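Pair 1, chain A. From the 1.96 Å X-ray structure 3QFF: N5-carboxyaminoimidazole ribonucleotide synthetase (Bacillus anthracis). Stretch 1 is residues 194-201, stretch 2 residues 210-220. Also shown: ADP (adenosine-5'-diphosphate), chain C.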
# COMPACT_ATOMS: atom_id res chain seq x y z
N GLU A 194 0.47 -34.13 2.30
CA GLU A 194 -0.18 -33.73 1.06
C GLU A 194 0.23 -32.30 0.66
O GLU A 194 0.68 -32.09 -0.47
CB GLU A 194 -1.71 -33.81 1.23
CG GLU A 194 -2.49 -33.74 -0.09
CD GLU A 194 -3.99 -33.49 0.09
OE1 GLU A 194 -4.57 -33.87 1.14
OE2 GLU A 194 -4.59 -32.90 -0.84
N LYS A 195 0.10 -31.34 1.59
CA LYS A 195 0.33 -29.91 1.33
C LYS A 195 1.24 -29.28 2.39
O LYS A 195 1.19 -29.66 3.56
CB LYS A 195 -1.00 -29.15 1.38
CG LYS A 195 -2.12 -29.69 0.50
CD LYS A 195 -2.31 -28.82 -0.69
CE LYS A 195 -3.33 -29.38 -1.67
NZ LYS A 195 -2.90 -29.02 -3.05
N GLU A 196 2.05 -28.31 1.97
CA GLU A 196 2.70 -27.38 2.90
C GLU A 196 1.85 -26.13 3.07
O GLU A 196 1.43 -25.50 2.09
CB GLU A 196 4.09 -27.00 2.44
CG GLU A 196 5.12 -28.06 2.70
CD GLU A 196 6.51 -27.57 2.42
OE1 GLU A 196 6.90 -27.54 1.23
OE2 GLU A 196 7.21 -27.22 3.39
N VAL A 197 1.55 -25.78 4.33
CA VAL A 197 0.71 -24.62 4.60
C VAL A 197 1.37 -23.69 5.62
O VAL A 197 2.22 -24.11 6.40
CB VAL A 197 -0.75 -25.01 5.05
CG1 VAL A 197 -1.43 -25.92 3.99
CG2 VAL A 197 -0.79 -25.66 6.45
N SER A 198 1.00 -22.41 5.58
CA SER A 198 1.46 -21.49 6.59
C SER A 198 0.38 -20.52 7.02
O SER A 198 -0.55 -20.23 6.26
CB SER A 198 2.72 -20.74 6.15
OG SER A 198 2.41 -19.78 5.16
N VAL A 199 0.50 -20.02 8.25
CA VAL A 199 -0.42 -19.05 8.84
C VAL A 199 0.43 -17.94 9.47
O VAL A 199 1.41 -18.22 10.18
CB VAL A 199 -1.30 -19.70 9.95
CG1 VAL A 199 -2.09 -18.64 10.73
CG2 VAL A 199 -2.27 -20.73 9.36
N ILE A 200 0.07 -16.69 9.16
CA ILE A 200 0.71 -15.53 9.76
C ILE A 200 -0.19 -15.11 10.91
O ILE A 200 -1.39 -14.88 10.72
CB ILE A 200 0.85 -14.33 8.78
CG1 ILE A 200 1.52 -14.72 7.45
CG2 ILE A 200 1.58 -13.14 9.45
CD1 ILE A 200 2.99 -15.06 7.54
N VAL A 201 0.38 -15.03 12.11
CA VAL A 201 -0.36 -14.51 13.27
C VAL A 201 0.29 -13.22 13.79
O VAL A 201 1.53 -13.06 13.77
CB VAL A 201 -0.57 -15.61 14.38
CG1 VAL A 201 0.73 -16.32 14.72
CG2 VAL A 201 -1.22 -15.01 15.63
N LYS A 210 -4.52 -11.17 15.84
CA LYS A 210 -5.21 -11.38 14.57
C LYS A 210 -4.49 -12.50 13.85
O LYS A 210 -3.27 -12.62 13.96
CB LYS A 210 -5.21 -10.13 13.69
CG LYS A 210 -6.02 -8.93 14.20
CD LYS A 210 -7.53 -9.10 14.07
CE LYS A 210 -8.20 -7.97 14.83
NZ LYS A 210 -9.65 -8.13 14.93
N VAL A 211 -5.24 -13.30 13.10
CA VAL A 211 -4.67 -14.38 12.32
C VAL A 211 -5.08 -14.19 10.85
O VAL A 211 -6.24 -13.86 10.54
CB VAL A 211 -5.11 -15.76 12.83
CG1 VAL A 211 -4.26 -16.87 12.22
CG2 VAL A 211 -4.99 -15.82 14.35
N PHE A 212 -4.11 -14.36 9.96
CA PHE A 212 -4.38 -14.33 8.53
C PHE A 212 -4.87 -15.70 8.05
O PHE A 212 -4.71 -16.69 8.76
CB PHE A 212 -3.13 -13.91 7.77
CG PHE A 212 -2.89 -12.45 7.79
CD1 PHE A 212 -1.95 -11.90 8.67
CD2 PHE A 212 -3.62 -11.61 6.95
CE1 PHE A 212 -1.72 -10.51 8.68
CE2 PHE A 212 -3.38 -10.22 6.96
CZ PHE A 212 -2.44 -9.68 7.82
N PRO A 213 -5.48 -15.74 6.85
CA PRO A 213 -5.99 -17.02 6.34
C PRO A 213 -4.85 -17.99 6.04
O PRO A 213 -3.73 -17.56 5.76
CB PRO A 213 -6.72 -16.65 5.03
CG PRO A 213 -6.85 -15.16 5.03
CD PRO A 213 -5.79 -14.61 5.96
N VAL A 214 -5.15 -19.29 6.06
CA VAL A 214 -4.18 -20.31 5.72
C VAL A 214 -3.75 -20.22 4.25
O VAL A 214 -4.58 -20.20 3.35
CB VAL A 214 -4.70 -21.75 6.01
CG1 VAL A 214 -3.58 -22.76 5.80
CG2 VAL A 214 -5.30 -21.87 7.43
N ALA A 215 -2.44 -20.20 4.02
CA ALA A 215 -1.89 -20.20 2.67
C ALA A 215 -1.27 -21.56 2.38
O ALA A 215 -0.59 -22.13 3.23
CB ALA A 215 -0.83 -19.13 2.52
N GLU A 216 -1.52 -22.08 1.18
CA GLU A 216 -0.85 -23.29 0.69
C GLU A 216 0.42 -22.86 -0.03
O GLU A 216 0.37 -22.05 -0.97
CB GLU A 216 -1.78 -24.09 -0.22
CG GLU A 216 -1.08 -25.08 -1.18
CD GLU A 216 -2.05 -25.71 -2.19
OE1 GLU A 216 -3.24 -25.35 -2.20
OE2 GLU A 216 -1.62 -26.57 -2.98
N ASN A 217 1.57 -23.41 0.39
CA ASN A 217 2.86 -23.01 -0.15
C ASN A 217 3.54 -24.06 -1.00
O ASN A 217 3.66 -25.22 -0.58
CB ASN A 217 3.79 -22.60 0.99
CG ASN A 217 3.23 -21.46 1.79
OD1 ASN A 217 2.66 -20.53 1.23
ND2 ASN A 217 3.35 -21.55 3.11
N ILE A 218 3.99 -23.64 -2.17
CA ILE A 218 4.70 -24.52 -3.09
C ILE A 218 6.18 -24.12 -3.17
O ILE A 218 6.51 -23.01 -3.61
CB ILE A 218 3.99 -24.59 -4.50
CG1 ILE A 218 2.52 -25.03 -4.32
CG2 ILE A 218 4.76 -25.53 -5.46
CD1 ILE A 218 1.72 -25.27 -5.60
N HIS A 219 7.04 -25.02 -2.69
CA HIS A 219 8.49 -24.82 -2.71
C HIS A 219 9.14 -25.57 -3.88
O HIS A 219 8.67 -26.65 -4.27
CB HIS A 219 9.14 -25.26 -1.39
CG HIS A 219 8.69 -24.45 -0.22
ND1 HIS A 219 7.55 -24.75 0.49
CD2 HIS A 219 9.22 -23.35 0.36
CE1 HIS A 219 7.39 -23.86 1.46
NE2 HIS A 219 8.39 -23.00 1.40
N VAL A 220 10.21 -24.99 -4.41
CA VAL A 220 11.00 -25.56 -5.50
C VAL A 220 12.46 -25.22 -5.23
O VAL A 220 12.80 -24.05 -5.03
CB VAL A 220 10.56 -24.97 -6.89
CG1 VAL A 220 11.65 -25.16 -7.96
CG2 VAL A 220 9.25 -25.59 -7.34
PB ADP C . 14.50 -24.61 5.40
O1B ADP C . 15.75 -24.63 4.55
O2B ADP C . 14.72 -23.99 6.76
O3B ADP C . 13.29 -24.08 4.66
PA ADP C . 12.80 -26.87 6.11
O1A ADP C . 11.65 -25.91 5.87
O2A ADP C . 12.97 -27.54 7.45
O3A ADP C . 14.21 -26.17 5.70
O5' ADP C . 12.68 -28.05 5.03
C5' ADP C . 12.82 -27.76 3.64
C4' ADP C . 11.88 -28.66 2.84
O4' ADP C . 12.19 -30.03 3.11
C3' ADP C . 10.43 -28.45 3.24
O3' ADP C . 9.78 -27.53 2.35
C2' ADP C . 9.82 -29.83 3.17
O2' ADP C . 9.20 -30.03 1.89
C1' ADP C . 10.99 -30.79 3.30
N9 ADP C . 10.99 -31.41 4.65
C8 ADP C . 11.64 -30.94 5.74
N7 ADP C . 11.44 -31.74 6.82
C5 ADP C . 10.65 -32.76 6.43
C6 ADP C . 10.05 -33.96 7.07
N6 ADP C . 10.27 -34.24 8.38
N1 ADP C . 9.29 -34.77 6.29
C2 ADP C . 9.06 -34.51 4.99
N3 ADP C . 9.57 -33.44 4.35
C4 ADP C . 10.36 -32.54 5.00
O HOH W 1 2.29 -27.68 -0.75
O HOH W 2 6.15 -27.55 -1.34
O HOH W 3 4.98 -23.58 4.33
O HOH W 4 -1.21 -16.41 6.52

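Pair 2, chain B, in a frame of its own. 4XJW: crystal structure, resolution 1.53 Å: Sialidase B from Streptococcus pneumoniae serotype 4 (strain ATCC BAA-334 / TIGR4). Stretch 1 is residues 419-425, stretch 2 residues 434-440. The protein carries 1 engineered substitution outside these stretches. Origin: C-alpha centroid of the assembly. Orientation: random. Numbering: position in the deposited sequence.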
# COMPACT_ATOMS: atom_id res chain seq x y z
N ASN B 419 19.12 -2.40 -10.16
CA ASN B 419 18.38 -2.95 -9.02
C ASN B 419 19.02 -4.21 -8.45
O ASN B 419 19.59 -5.03 -9.19
CB ASN B 419 16.93 -3.25 -9.41
CG ASN B 419 16.85 -4.19 -10.59
OD1 ASN B 419 17.21 -3.81 -11.71
ND2 ASN B 419 16.39 -5.41 -10.36
N TYR B 420 18.92 -4.37 -7.13
CA TYR B 420 19.48 -5.52 -6.43
C TYR B 420 18.42 -6.18 -5.56
O TYR B 420 17.34 -5.61 -5.36
CB TYR B 420 20.65 -5.09 -5.52
CG TYR B 420 21.76 -4.34 -6.22
CD1 TYR B 420 21.63 -2.98 -6.53
CD2 TYR B 420 22.94 -4.98 -6.57
CE1 TYR B 420 22.65 -2.30 -7.17
CE2 TYR B 420 23.96 -4.30 -7.21
CZ TYR B 420 23.80 -2.97 -7.51
OH TYR B 420 24.82 -2.30 -8.14
N ILE B 421 18.72 -7.36 -5.04
CA ILE B 421 17.89 -7.99 -4.01
C ILE B 421 18.73 -8.12 -2.75
O ILE B 421 19.88 -8.54 -2.83
CB ILE B 421 17.38 -9.38 -4.42
CG1 ILE B 421 16.49 -9.28 -5.66
CG2 ILE B 421 16.58 -10.04 -3.29
CD1 ILE B 421 15.94 -10.63 -6.14
N ALA B 422 18.16 -7.74 -1.61
CA ALA B 422 18.86 -7.93 -0.34
C ALA B 422 18.02 -8.77 0.59
O ALA B 422 16.81 -8.88 0.39
CB ALA B 422 19.17 -6.61 0.30
N MET B 423 18.66 -9.32 1.61
CA MET B 423 17.97 -10.11 2.62
C MET B 423 18.35 -9.62 4.01
O MET B 423 19.47 -9.15 4.22
CB MET B 423 18.31 -11.59 2.46
CG MET B 423 19.71 -11.97 2.87
SD MET B 423 19.92 -13.76 2.96
CE MET B 423 18.34 -14.31 3.46
N THR B 424 17.40 -9.70 4.94
CA THR B 424 17.71 -9.50 6.34
C THR B 424 17.05 -10.63 7.11
O THR B 424 16.17 -11.32 6.57
CB THR B 424 17.23 -8.11 6.87
OG1 THR B 424 17.60 -8.00 8.25
CG2 THR B 424 15.72 -7.94 6.74
N THR B 425 17.51 -10.85 8.34
CA THR B 425 16.96 -11.89 9.18
C THR B 425 16.61 -11.33 10.54
O THR B 425 17.13 -10.30 10.95
CB THR B 425 17.93 -13.06 9.39
OG1 THR B 425 19.04 -12.63 10.18
CG2 THR B 425 18.44 -13.62 8.06
N GLU B 434 18.42 -7.69 11.41
CA GLU B 434 19.84 -7.56 11.13
C GLU B 434 20.12 -6.58 10.01
O GLU B 434 19.21 -6.19 9.26
CB GLU B 434 20.42 -8.91 10.72
CG GLU B 434 20.43 -9.95 11.84
CD GLU B 434 21.21 -9.47 13.05
OE1 GLU B 434 22.31 -8.91 12.86
OE2 GLU B 434 20.71 -9.63 14.18
N GLN B 435 21.38 -6.19 9.87
CA GLN B 435 21.79 -5.40 8.71
C GLN B 435 21.63 -6.25 7.45
O GLN B 435 21.99 -7.43 7.43
CB GLN B 435 23.23 -4.91 8.86
CG GLN B 435 23.42 -3.90 10.00
CD GLN B 435 22.56 -2.65 9.83
OE1 GLN B 435 22.34 -2.18 8.71
NE2 GLN B 435 22.05 -2.13 10.94
N PHE B 436 21.10 -5.65 6.39
CA PHE B 436 20.84 -6.40 5.17
C PHE B 436 22.12 -6.83 4.45
O PHE B 436 23.16 -6.19 4.58
CB PHE B 436 19.87 -5.65 4.23
CG PHE B 436 20.47 -4.47 3.50
CD1 PHE B 436 21.26 -4.65 2.37
CD2 PHE B 436 20.22 -3.17 3.93
CE1 PHE B 436 21.81 -3.58 1.69
CE2 PHE B 436 20.76 -2.09 3.26
CZ PHE B 436 21.55 -2.29 2.14
N LYS B 437 22.03 -7.95 3.74
CA LYS B 437 23.10 -8.42 2.86
C LYS B 437 22.56 -8.53 1.44
O LYS B 437 21.42 -8.91 1.23
CB LYS B 437 23.62 -9.78 3.32
CG LYS B 437 24.26 -9.74 4.69
CD LYS B 437 24.77 -11.11 5.10
CE LYS B 437 25.41 -11.05 6.47
NZ LYS B 437 26.64 -11.88 6.52
N LEU B 438 23.39 -8.18 0.46
CA LEU B 438 22.98 -8.36 -0.93
C LEU B 438 23.01 -9.83 -1.34
O LEU B 438 23.92 -10.56 -0.98
CB LEU B 438 23.88 -7.56 -1.87
CG LEU B 438 23.81 -6.04 -1.70
CD1 LEU B 438 24.74 -5.29 -2.67
CD2 LEU B 438 22.38 -5.53 -1.82
N LEU B 439 21.99 -10.26 -2.09
CA LEU B 439 22.02 -11.58 -2.69
C LEU B 439 22.98 -11.57 -3.87
O LEU B 439 23.18 -10.53 -4.49
CB LEU B 439 20.62 -12.02 -3.14
CG LEU B 439 19.60 -12.39 -2.06
CD1 LEU B 439 18.67 -13.49 -2.54
CD2 LEU B 439 20.28 -12.79 -0.77
N PRO B 440 23.57 -12.73 -4.20
CA PRO B 440 24.41 -12.79 -5.39
C PRO B 440 23.58 -12.60 -6.66
O PRO B 440 22.36 -12.78 -6.63
CB PRO B 440 24.96 -14.22 -5.35
CG PRO B 440 23.92 -15.00 -4.62
CD PRO B 440 23.40 -14.06 -3.57
O HOH W 5 21.96 -8.33 -4.90

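Where pair 1 joins its two stretches with charged and polar side chains, pair 2 fills the matching places almost entirely with hydrocarbon. The clearest case is Lys195(A) with Glu216(A), a salt bridge of 2.8 Å from NZ of Lys195(A) to OE2 of Glu216(A). The superposition puts Tyr420(B) and Leu438(B) there, and CB of Tyr420(B) lies 4.1 Å from CD2 of Leu438(B), a purely apolar contact.

The backbones beneath agree to 0.7 Å over 14 central residues. Both are antiparallel, and the same hydrogen bonds recur. Ser198(A) and Ala215(A) exchange two, N of Ser198(A) to O of Ala215(A) and N of Ala215(A) to O of Ser198(A), each 2.9 Å; Met423(B) and Lys437(B) do likewise, with N of Met423(B) 2.8 Å from O of Lys437(B) and N of Lys437(B) 2.9 Å from O of Met423(B). Further along, N of Phe212(A) reaches O of Ile200(A) at 2.9 Å, as N of Glu434(B) reaches O of Thr425(B) at 2.9 Å. Because main-chain atoms make these bonds, the framework accepts very different side chains.

On the face carrying Ser198(A) and Asn217(A), short polar groups suit close hydrogen bonding: ND2 of Asn217(A) donates to OG of Ser198(A) at 2.9 Å. Their counterparts, Met423(B) and Leu439(B), instead pack flexible and branched hydrocarbon, CG of Met423(B) lying 3.8 Å from CD2 of Leu439(B). Glu196(A) accepts a hydrogen bond at OE2 from O3' of ADP, 2.8 Å away, a role suited to a carboxylate; its match, Ile421(B), places CG2 4.0 Å from CG of Leu439(B).

Around Val197(A) and its match Ala422(B), the bulk is divided differently between the two stretches. Val197(A) meets Val214(A), CB to CG1 3.7 Å, two branched side chains of equal size. In pair 2 the small Ala422(B) contacts the large Phe436(B), with CB of Ala422(B) 3.5 Å from CD1 of Phe436(B); the methyl still makes contact because the larger partner supplies the bulk.

Val199(A) and Thr424(B) have nearly the same shape, with side-chain centres 0.9 Å apart, but different chemistry. Val199(A) packs CG2 3.8 Å from CG2 of Val214(A), whereas the hydroxyl of Thr424(B) donates from OG1 to O of Glu434(B) at 2.6 Å. In pair 1 the carbonyl at the matching place, O of Phe212(A), is buried with no partner in the model; Val199(A), which has no hydroxyl, brings CG1 to 3.8 Å from O of Phe212(A).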